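PDB 4QN8: VipE from Legionella pneumophila subsp. pneumophila str. Philadelphia 1, which is an effector protein of unknown molecular function, probably delivered into host cells, represented here by its all-helical N-terminal part. Local coordinates for residues A106-E111 against E120-S125; N95-G100 against T126-E131; N13-S18 against L29-D34. All blocks are in the same frame, centred on the assembly; numbering follows the deposited sequence. Where two conformers were deposited one is given.

Contact 1: A106-E111 against E120-S125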
loop_
_atom_site.group_PDB
_atom_site.type_symbol
_atom_site.label_atom_id
_atom_site.label_comp_id
_atom_site.label_asym_id
_atom_site.label_seq_id
_atom_site.Cartn_x
_atom_site.Cartn_y
_atom_site.Cartn_z
ATOM N N ALA A 106 -0.846 0.515 1.714
ATOM C CA ALA A 106 -1.851 -0.405 1.187
ATOM C C ALA A 106 -1.436 -1.872 1.264
ATOM O O ALA A 106 -2.258 -2.732 1.575
ATOM C CB ALA A 106 -2.255 -0.039 -0.224
ATOM N N PHE A 107 -0.173 -2.166 0.972
ATOM C CA PHE A 107 0.321 -3.533 1.092
ATOM C C PHE A 107 0.238 -4.006 2.543
ATOM O O PHE A 107 -0.173 -5.147 2.808
ATOM C CB PHE A 107 1.760 -3.626 0.587
ATOM C CG PHE A 107 1.882 -4.253 -0.768
ATOM C CD1 PHE A 107 1.400 -3.608 -1.896
ATOM C CD2 PHE A 107 2.483 -5.486 -0.911
ATOM C CE1 PHE A 107 1.505 -4.188 -3.143
ATOM C CE2 PHE A 107 2.596 -6.077 -2.161
ATOM C CZ PHE A 107 2.095 -5.422 -3.278
ATOM N N LEU A 108 0.620 -3.144 3.479
ATOM C CA LEU A 108 0.539 -3.501 4.901
ATOM C C LEU A 108 -0.908 -3.772 5.308
ATOM O O LEU A 108 -1.197 -4.754 5.996
ATOM C CB LEU A 108 1.152 -2.400 5.784
ATOM C CG LEU A 108 1.084 -2.546 7.311
ATOM C CD1 LEU A 108 1.747 -3.832 7.776
ATOM C CD2 LEU A 108 1.787 -1.357 7.967
ATOM N N ALA A 109 -1.816 -2.894 4.882
ATOM C CA ALA A 109 -3.245 -3.069 5.161
ATOM C C ALA A 109 -3.802 -4.363 4.569
ATOM O O ALA A 109 -4.661 -5.006 5.169
ATOM C CB ALA A 109 -4.039 -1.878 4.653
ATOM N N PHE A 110 -3.330 -4.733 3.389
ATOM C CA PHE A 110 -3.823 -5.938 2.738
ATOM C C PHE A 110 -3.340 -7.152 3.511
ATOM O O PHE A 110 -4.087 -8.117 3.728
ATOM C CB PHE A 110 -3.313 -5.982 1.303
ATOM C CG PHE A 110 -3.816 -7.146 0.514
ATOM C CD1 PHE A 110 -5.037 -7.076 -0.145
ATOM C CD2 PHE A 110 -3.069 -8.307 0.423
ATOM C CE1 PHE A 110 -5.501 -8.151 -0.891
ATOM C CE2 PHE A 110 -3.522 -9.389 -0.329
ATOM C CZ PHE A 110 -4.743 -9.309 -0.985
ATOM N N GLU A 111 -2.080 -7.111 3.926
ATOM C CA GLU A 111 -1.559 -8.205 4.727
ATOM C C GLU A 111 -2.274 -8.275 6.066
ATOM O O GLU A 111 -2.525 -9.375 6.575
ATOM C CB GLU A 111 -0.033 -8.130 4.917
ATOM C CG GLU A 111 0.536 -9.471 5.415
ATOM C CD GLU A 111 2.015 -9.408 5.752
ATOM O OE1 GLU A 111 2.679 -8.419 5.363
ATOM O OE2 GLU A 111 2.525 -10.367 6.389
ATOM N N GLU A 120 1.597 -8.549 11.892
ATOM C CA GLU A 120 1.925 -7.894 13.155
ATOM C C GLU A 120 3.427 -7.646 13.325
ATOM O O GLU A 120 3.833 -6.687 13.991
ATOM C CB GLU A 120 1.384 -8.713 14.329
ATOM C CG GLU A 120 1.489 -8.020 15.657
ATOM C CD GLU A 120 0.666 -6.743 15.732
ATOM O OE1 GLU A 120 -0.207 -6.505 14.855
ATOM O OE2 GLU A 120 0.893 -5.978 16.687
ATOM N N GLU A 121 4.248 -8.490 12.709
ATOM C CA GLU A 121 5.698 -8.370 12.840
ATOM C C GLU A 121 6.263 -7.066 12.247
ATOM O O GLU A 121 7.363 -6.643 12.605
ATOM C CB GLU A 121 6.389 -9.587 12.218
ATOM C CG GLU A 121 5.956 -10.926 12.820
ATOM C CD GLU A 121 6.576 -12.118 12.103
ATOM O OE1 GLU A 121 7.483 -11.904 11.263
ATOM O OE2 GLU A 121 6.157 -13.268 12.379
ATOM N N HIS A 122 5.515 -6.438 11.351
ATOM C CA HIS A 122 5.986 -5.213 10.694
ATOM C C HIS A 122 6.084 -4.050 11.673
ATOM O O HIS A 122 6.847 -3.102 11.448
ATOM C CB HIS A 122 5.074 -4.804 9.541
ATOM C CG HIS A 122 5.099 -5.740 8.378
ATOM N ND1 HIS A 122 6.266 -6.100 7.736
ATOM C CD2 HIS A 122 4.096 -6.371 7.723
ATOM C CE1 HIS A 122 5.975 -6.926 6.740
ATOM N NE2 HIS A 122 4.669 -7.094 6.710
ATOM N N PHE A 123 5.316 -4.117 12.759
ATOM C CA PHE A 123 5.319 -3.033 13.746
ATOM C C PHE A 123 6.544 -3.070 14.636
ATOM O O PHE A 123 6.768 -2.151 15.418
ATOM C CB PHE A 123 4.029 -3.051 14.570
ATOM C CG PHE A 123 2.803 -2.851 13.729
ATOM C CD1 PHE A 123 2.376 -1.577 13.391
ATOM C CD2 PHE A 123 2.113 -3.935 13.220
ATOM C CE1 PHE A 123 1.259 -1.390 12.592
ATOM C CE2 PHE A 123 0.995 -3.753 12.419
ATOM C CZ PHE A 123 0.571 -2.483 12.101
ATOM N N ASN A 124 7.331 -4.134 14.504
ATOM C CA ASN A 124 8.613 -4.264 15.187
ATOM C C ASN A 124 9.799 -3.779 14.355
ATOM O O ASN A 124 10.934 -3.739 14.841
ATOM C CB ASN A 124 8.846 -5.722 15.594
ATOM C CG ASN A 124 7.931 -6.167 16.709
ATOM O OD1 ASN A 124 7.513 -5.360 17.544
ATOM N ND2 ASN A 124 7.613 -7.461 16.735
ATOM N N SER A 125 9.535 -3.412 13.106
ATOM C CA SER A 125 10.592 -3.084 12.158
ATOM C C SER A 125 11.252 -1.764 12.549
ATOM O O SER A 125 10.618 -0.915 13.195
ATOM C CB SER A 125 10.014 -2.983 10.742
ATOM O OG SER A 125 9.098 -1.895 10.667
#
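L108 and E111 of helix 103-114 both meet H122, and E111 does so through a buried histidine-carboxylate hydrogen bond. H122 lies in the 3-10 turn 121-124, which leads into helix 126-131 of this all-helical domain. L108 comes first along the helix. Its CG is anti to the backbone N (chi1 176°), and L108 CD1 lies 3.5 Å from H122 CD2. CD1 also touches H122 CB, as the two side chains run past each other in opposite directions. The other branch, L108 CD2, comes within 4.5 Å of F123 CZ. This apolar patch continues onto helix 135-154, where L146 touches both L108 and F123.

E111 is one turn further on. Its chain is extended and carries the carboxylate out to the edge of the imidazole, with the two planes nearly perpendicular. OE2 bonds to ND1 of H79, whose ring stacks on that of H122. The carboxylate thus joins two stacked histidines, which could favour its charged form. E111 OE1 accepts from H122 NE2 at 2.7 Å, with an N-H...O angle of 153°. The oxygen is met on its syn side, 31° out of the carboxylate plane, yet it lies in the plane of the H122 ring.

Contact 2: N95-G100 against T126-E131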
loop_
_atom_site.group_PDB
_atom_site.type_symbol
_atom_site.label_atom_id
_atom_site.label_comp_id
_atom_site.label_asym_id
_atom_site.label_seq_id
_atom_site.Cartn_x
_atom_site.Cartn_y
_atom_site.Cartn_z
ATOM N N ASN A 95 7.271 13.180 10.403
ATOM C CA ASN A 95 5.952 12.766 10.861
ATOM C C ASN A 95 4.955 12.580 9.699
ATOM O O ASN A 95 3.762 12.836 9.838
ATOM C CB ASN A 95 5.436 13.767 11.905
ATOM C CG ASN A 95 4.253 13.252 12.682
ATOM O OD1 ASN A 95 4.381 12.334 13.495
ATOM N ND2 ASN A 95 3.086 13.844 12.443
ATOM N N THR A 96 5.457 12.107 8.560
ATOM C CA THR A 96 4.618 11.866 7.380
ATOM C C THR A 96 4.531 10.391 6.936
ATOM O O THR A 96 3.653 10.013 6.148
ATOM C CB THR A 96 5.107 12.705 6.186
ATOM O OG1 THR A 96 6.478 12.387 5.919
ATOM C CG2 THR A 96 4.983 14.188 6.490
ATOM N N PHE A 97 5.451 9.558 7.412
ATOM C CA PHE A 97 5.443 8.149 7.025
ATOM C C PHE A 97 4.086 7.527 7.385
ATOM O O PHE A 97 3.620 7.682 8.514
ATOM C CB PHE A 97 6.602 7.413 7.709
ATOM C CG PHE A 97 6.708 5.952 7.340
ATOM C CD1 PHE A 97 7.091 5.571 6.066
ATOM C CD2 PHE A 97 6.456 4.963 8.282
ATOM C CE1 PHE A 97 7.211 4.226 5.731
ATOM C CE2 PHE A 97 6.576 3.623 7.954
ATOM C CZ PHE A 97 6.947 3.255 6.670
HETATM N N MSE A 98 3.455 6.879 6.399
HETATM C CA MSE A 98 2.148 6.198 6.505
HETATM C C MSE A 98 0.893 7.071 6.553
HETATM O O MSE A 98 -0.219 6.540 6.542
HETATM C CB MSE A 98 2.106 5.193 7.665
HETATM C CG MSE A 98 3.068 4.053 7.554
HETATM SE SE MSE A 98 2.202 2.630 6.549
HETATM C CE MSE A 98 3.715 1.398 6.282
ATOM N N ARG A 99 1.041 8.389 6.617
ATOM C CA ARG A 99 -0.127 9.267 6.665
ATOM C C ARG A 99 -0.651 9.542 5.255
ATOM O O ARG A 99 -1.859 9.645 5.043
ATOM C CB ARG A 99 0.184 10.599 7.362
ATOM C CG ARG A 99 1.335 10.579 8.371
ATOM C CD ARG A 99 1.124 9.592 9.504
ATOM N NE ARG A 99 1.559 10.106 10.806
ATOM C CZ ARG A 99 2.806 10.062 11.274
ATOM N NH1 ARG A 99 3.797 9.552 10.549
ATOM N NH2 ARG A 99 3.066 10.544 12.483
ATOM N N GLY A 100 0.264 9.676 4.298
ATOM C CA GLY A 100 -0.117 9.921 2.924
ATOM C C GLY A 100 -0.631 8.639 2.303
ATOM O O GLY A 100 -0.443 7.549 2.861
ATOM N N THR A 126 12.516 -1.595 12.163
ATOM C CA THR A 126 13.264 -0.381 12.499
ATOM C C THR A 126 12.526 0.869 12.021
ATOM O O THR A 126 12.433 1.862 12.743
ATOM C CB THR A 126 14.682 -0.407 11.886
ATOM O OG1 THR A 126 15.410 -1.536 12.402
ATOM C CG2 THR A 126 15.445 0.870 12.226
ATOM N N ARG A 127 11.986 0.821 10.809
ATOM C CA ARG A 127 11.356 2.015 10.251
ATOM C C ARG A 127 10.067 2.360 11.003
ATOM O O ARG A 127 9.833 3.526 11.336
ATOM C CB ARG A 127 11.071 1.838 8.757
ATOM C CG ARG A 127 10.500 3.078 8.068
ATOM C CD ARG A 127 11.595 4.087 7.797
ATOM N NE ARG A 127 11.116 5.264 7.065
ATOM C CZ ARG A 127 10.995 5.330 5.738
ATOM N NH1 ARG A 127 11.294 4.280 4.989
ATOM N NH2 ARG A 127 10.557 6.445 5.160
ATOM N N VAL A 128 9.239 1.362 11.296
ATOM C CA VAL A 128 7.975 1.661 11.973
ATOM C C VAL A 128 8.254 2.105 13.399
ATOM O O VAL A 128 7.622 3.032 13.905
ATOM C CB VAL A 128 7.004 0.467 11.949
ATOM C CG1 VAL A 128 5.801 0.709 12.876
ATOM C CG2 VAL A 128 6.541 0.188 10.521
ATOM N N ARG A 129 9.217 1.457 14.045
ATOM C CA ARG A 129 9.598 1.875 15.390
ATOM C C ARG A 129 10.139 3.294 15.414
ATOM O O ARG A 129 9.833 4.054 16.326
ATOM C CB ARG A 129 10.601 0.917 16.022
ATOM C CG ARG A 129 9.974 -0.355 16.533
ATOM N N THR A 130 10.939 3.656 14.414
ATOM C CA THR A 130 11.494 5.012 14.362
ATOM C C THR A 130 10.396 6.060 14.204
ATOM O O THR A 130 10.407 7.099 14.879
ATOM C CB THR A 130 12.484 5.175 13.189
ATOM O OG1 THR A 130 13.621 4.331 13.403
ATOM C CG2 THR A 130 12.955 6.627 13.070
ATOM N N GLU A 131 9.451 5.773 13.314
ATOM C CA GLU A 131 8.435 6.739 12.892
ATOM C C GLU A 131 7.230 6.769 13.829
ATOM O O GLU A 131 6.491 7.757 13.864
ATOM C CB GLU A 131 7.957 6.398 11.475
ATOM C CG GLU A 131 9.063 6.372 10.420
ATOM C CD GLU A 131 9.345 7.725 9.812
ATOM O OE1 GLU A 131 9.981 7.753 8.731
ATOM O OE2 GLU A 131 8.936 8.759 10.399
HETATM O O HOH W 1 7.958 10.506 8.895
HETATM O O HOH W 2 6.453 9.496 11.819
#
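R127 covers one face of the F97 ring, and E131 crosses beside it. The R127 guanidinium lies over the phenyl ring, the two planes 27° apart and their centres 4.4 Å apart. It sits off-centre, with R127 NH2 3.7 Å from F97 CD1. R127 CG covers the same face nearer CZ, 4.1 Å from the ring centroid, as a CH-pi contact. The bend at chi2 (78°) lets both the aliphatic part and the charged end lie on the ring. On the opposite face is CG of selenomethionine M98. V128 CG2 meets the ring edge.

The motif is a cation-pi stack between the 95-100 loop and helix 126-131, with an i to i+4 salt bridge on the helix. R127 NE bonds to the anti lone pair of E131 OE1, almost straight at 171° and in the guanidinium plane. R127 NH1 bonds to the carbonyl of S89. These partners fix the rotation of the guanidinium. The E131 chain crosses F97 at about a right angle, though its carboxylate is nearly parallel to the ring; E131 CD is 3.5 Å from F97 CB. Water 1 bridges T96 N and E131 OE2, the second leg very short. Water 2 donates to E131 O and E131 OE2.

Contact 3: N13-S18 against L29-D34; sequences NTYGAS and LIILLD
Y15 and L32 make the main contact here, through a CH-pi interaction. The methyl CD1 of L32 sits over one face of the tyrosine ring, 3.8 Å from the centroid. It stands 16° off the ring normal. The methyl is displaced toward one side of the ring, so the shortest approach of L32 CD1 is 3.6 Å to Y15 CD2. The two side chains come from facing helices and slide past each other in opposite directions. With L32 CG anti to the backbone N (chi1 -179°) and chi2 near 62°, CD1 is brought over the Y15 ring. CG2 of T14 lies over the centre of the opposite face of the ring, 3.7 Å above its plane. The ring is therefore held between a methyl of its own helix and a methyl of the next one.

I31 adds plain van der Waals packing: it crosses Y15 at about a right angle, and I31 CG2 lies 3.8 Å from Y15 OH. I31 is exposed, while L32 is buried and also touches L103 of helix 103-114.

No backbone hydrogen bond links the two segments. Helix 6-20 is kinked at A17 and S18, and S18 N makes a weak bond to Y15 O. S18 also pairs through its backbone with I24. On the other side, L33 N bonds to L29 O and D34 N to I31 O as helix 26-32 ends. The contact joins two consecutive helices across a short connection at the N-terminal end of the domain.

No hydrogen bond or salt bridge crosses between the segments. The pairing rests on dispersion and on the weak attraction of a methyl for an aromatic face. It probably depends on how closely the L32 methyl fits the Y15 ring.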
loop_
_atom_site.group_PDB
_atom_site.type_symbol
_atom_site.label_atom_id
_atom_site.label_comp_id
_atom_site.label_asym_id
_atom_site.label_seq_id
_atom_site.Cartn_x
_atom_site.Cartn_y
_atom_site.Cartn_z
ATOM N N ASN A 13 0.722 -4.513 -15.733
ATOM C CA ASN A 13 1.390 -4.953 -16.944
ATOM C C ASN A 13 2.896 -4.732 -16.837
ATOM O O ASN A 13 3.694 -5.567 -17.263
ATOM C CB ASN A 13 0.835 -4.207 -18.161
ATOM C CG ASN A 13 1.593 -4.528 -19.423
ATOM O OD1 ASN A 13 1.556 -5.664 -19.907
ATOM N ND2 ASN A 13 2.291 -3.527 -19.972
ATOM N N THR A 14 3.283 -3.600 -16.267
ATOM C CA THR A 14 4.693 -3.267 -16.156
ATOM C C THR A 14 5.345 -4.022 -14.985
ATOM O O THR A 14 6.378 -4.670 -15.148
ATOM C CB THR A 14 4.876 -1.747 -16.006
ATOM O OG1 THR A 14 4.477 -1.108 -17.225
ATOM C CG2 THR A 14 6.330 -1.388 -15.692
ATOM N N TYR A 15 4.708 -3.977 -13.821
ATOM C CA TYR A 15 5.348 -4.425 -12.589
ATOM C C TYR A 15 4.902 -5.789 -12.045
ATOM O O TYR A 15 5.543 -6.332 -11.142
ATOM C CB TYR A 15 5.136 -3.366 -11.511
ATOM C CG TYR A 15 5.838 -2.053 -11.772
ATOM C CD1 TYR A 15 7.207 -1.935 -11.599
ATOM C CD2 TYR A 15 5.123 -0.920 -12.155
ATOM C CE1 TYR A 15 7.857 -0.727 -11.807
ATOM C CE2 TYR A 15 5.767 0.295 -12.372
ATOM C CZ TYR A 15 7.133 0.378 -12.198
ATOM O OH TYR A 15 7.791 1.572 -12.407
ATOM N N GLY A 16 3.807 -6.336 -12.569
ATOM C CA GLY A 16 3.176 -7.492 -11.949
ATOM C C GLY A 16 4.044 -8.733 -11.854
ATOM O O GLY A 16 4.066 -9.413 -10.819
ATOM N N ALA A 17 4.762 -9.038 -12.929
ATOM C CA ALA A 17 5.544 -10.268 -12.970
ATOM C C ALA A 17 6.662 -10.259 -11.932
ATOM O O ALA A 17 6.958 -11.292 -11.327
ATOM C CB ALA A 17 6.103 -10.503 -14.354
ATOM N N SER A 18 7.289 -9.103 -11.740
ATOM C CA SER A 18 8.454 -9.031 -10.854
ATOM C C SER A 18 8.051 -8.829 -9.404
ATOM O O SER A 18 8.871 -9.005 -8.498
ATOM C CB SER A 18 9.457 -7.961 -11.304
ATOM O OG SER A 18 8.909 -6.665 -11.198
ATOM N N LEU A 29 11.879 -1.285 -7.172
ATOM C CA LEU A 29 10.907 -1.201 -6.085
ATOM C C LEU A 29 10.862 0.245 -5.569
ATOM O O LEU A 29 9.802 0.792 -5.267
ATOM C CB LEU A 29 11.295 -2.173 -4.964
ATOM C CG LEU A 29 10.297 -2.377 -3.822
ATOM C CD1 LEU A 29 8.908 -2.694 -4.359
ATOM C CD2 LEU A 29 10.766 -3.499 -2.894
ATOM N N ILE A 30 12.022 0.874 -5.506
ATOM C CA ILE A 30 12.099 2.267 -5.083
ATOM C C ILE A 30 11.316 3.136 -6.071
ATOM O O ILE A 30 10.575 4.044 -5.672
ATOM C CB ILE A 30 13.567 2.689 -4.966
ATOM C CG1 ILE A 30 14.124 2.194 -3.631
ATOM C CG2 ILE A 30 13.728 4.201 -5.091
ATOM C CD1 ILE A 30 15.650 2.198 -3.560
ATOM N N ILE A 31 11.459 2.849 -7.359
ATOM C CA ILE A 31 10.738 3.610 -8.381
ATOM C C ILE A 31 9.223 3.382 -8.265
ATOM O O ILE A 31 8.424 4.318 -8.375
ATOM C CB ILE A 31 11.264 3.287 -9.805
ATOM C CG1 ILE A 31 12.684 3.846 -9.973
ATOM C CG2 ILE A 31 10.354 3.868 -10.867
ATOM C CD1 ILE A 31 13.394 3.406 -11.250
ATOM N N LEU A 32 8.827 2.137 -8.033
ATOM C CA LEU A 32 7.422 1.810 -7.840
ATOM C C LEU A 32 6.849 2.572 -6.640
ATOM O O LEU A 32 5.691 2.998 -6.658
ATOM C CB LEU A 32 7.269 0.296 -7.637
ATOM C CG LEU A 32 5.851 -0.233 -7.430
ATOM C CD1 LEU A 32 4.984 0.069 -8.667
ATOM C CD2 LEU A 32 5.864 -1.748 -7.137
ATOM N N LEU A 33 7.682 2.772 -5.623
ATOM C CA LEU A 33 7.271 3.454 -4.398
ATOM C C LEU A 33 7.299 4.991 -4.509
ATOM O O LEU A 33 6.978 5.684 -3.552
ATOM C CB LEU A 33 8.152 2.972 -3.235
ATOM C CG LEU A 33 7.914 1.522 -2.817
ATOM C CD1 LEU A 33 9.068 0.960 -1.957
ATOM C CD2 LEU A 33 6.589 1.392 -2.084
ATOM N N ASP A 34 7.697 5.526 -5.666
ATOM C CA ASP A 34 7.648 6.969 -5.901
ATOM C C ASP A 34 6.226 7.453 -5.605
ATOM O O ASP A 34 5.254 6.869 -6.077
ATOM C CB ASP A 34 8.060 7.304 -7.352
ATOM C CG ASP A 34 8.075 8.812 -7.648
ATOM O OD1 ASP A 34 7.080 9.512 -7.364
ATOM O OD2 ASP A 34 9.082 9.302 -8.208
#

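Overall arrangement
Contact 3 comes first along the chain and joins helix 6-20 to helix 26-32. Contacts 1 and 2 follow, with both segments of contact 1 falling between those of contact 2. The centres of contacts 1 and 2 are about 12 Å apart, and the two touch. The 3-10 turn holding H122 and F123 comes just before helix 126-131, and V128 packs on both residues. L108 packs on M98. Both contacts also border helices 75-88 and 135-154. Contact 3 lies about 19 Å from contact 1 and 21 Å from contact 2, centre to centre, and touches neither. Its L33 packs on helices 75-88 and 103-114, so N-terminal and later helices share a core.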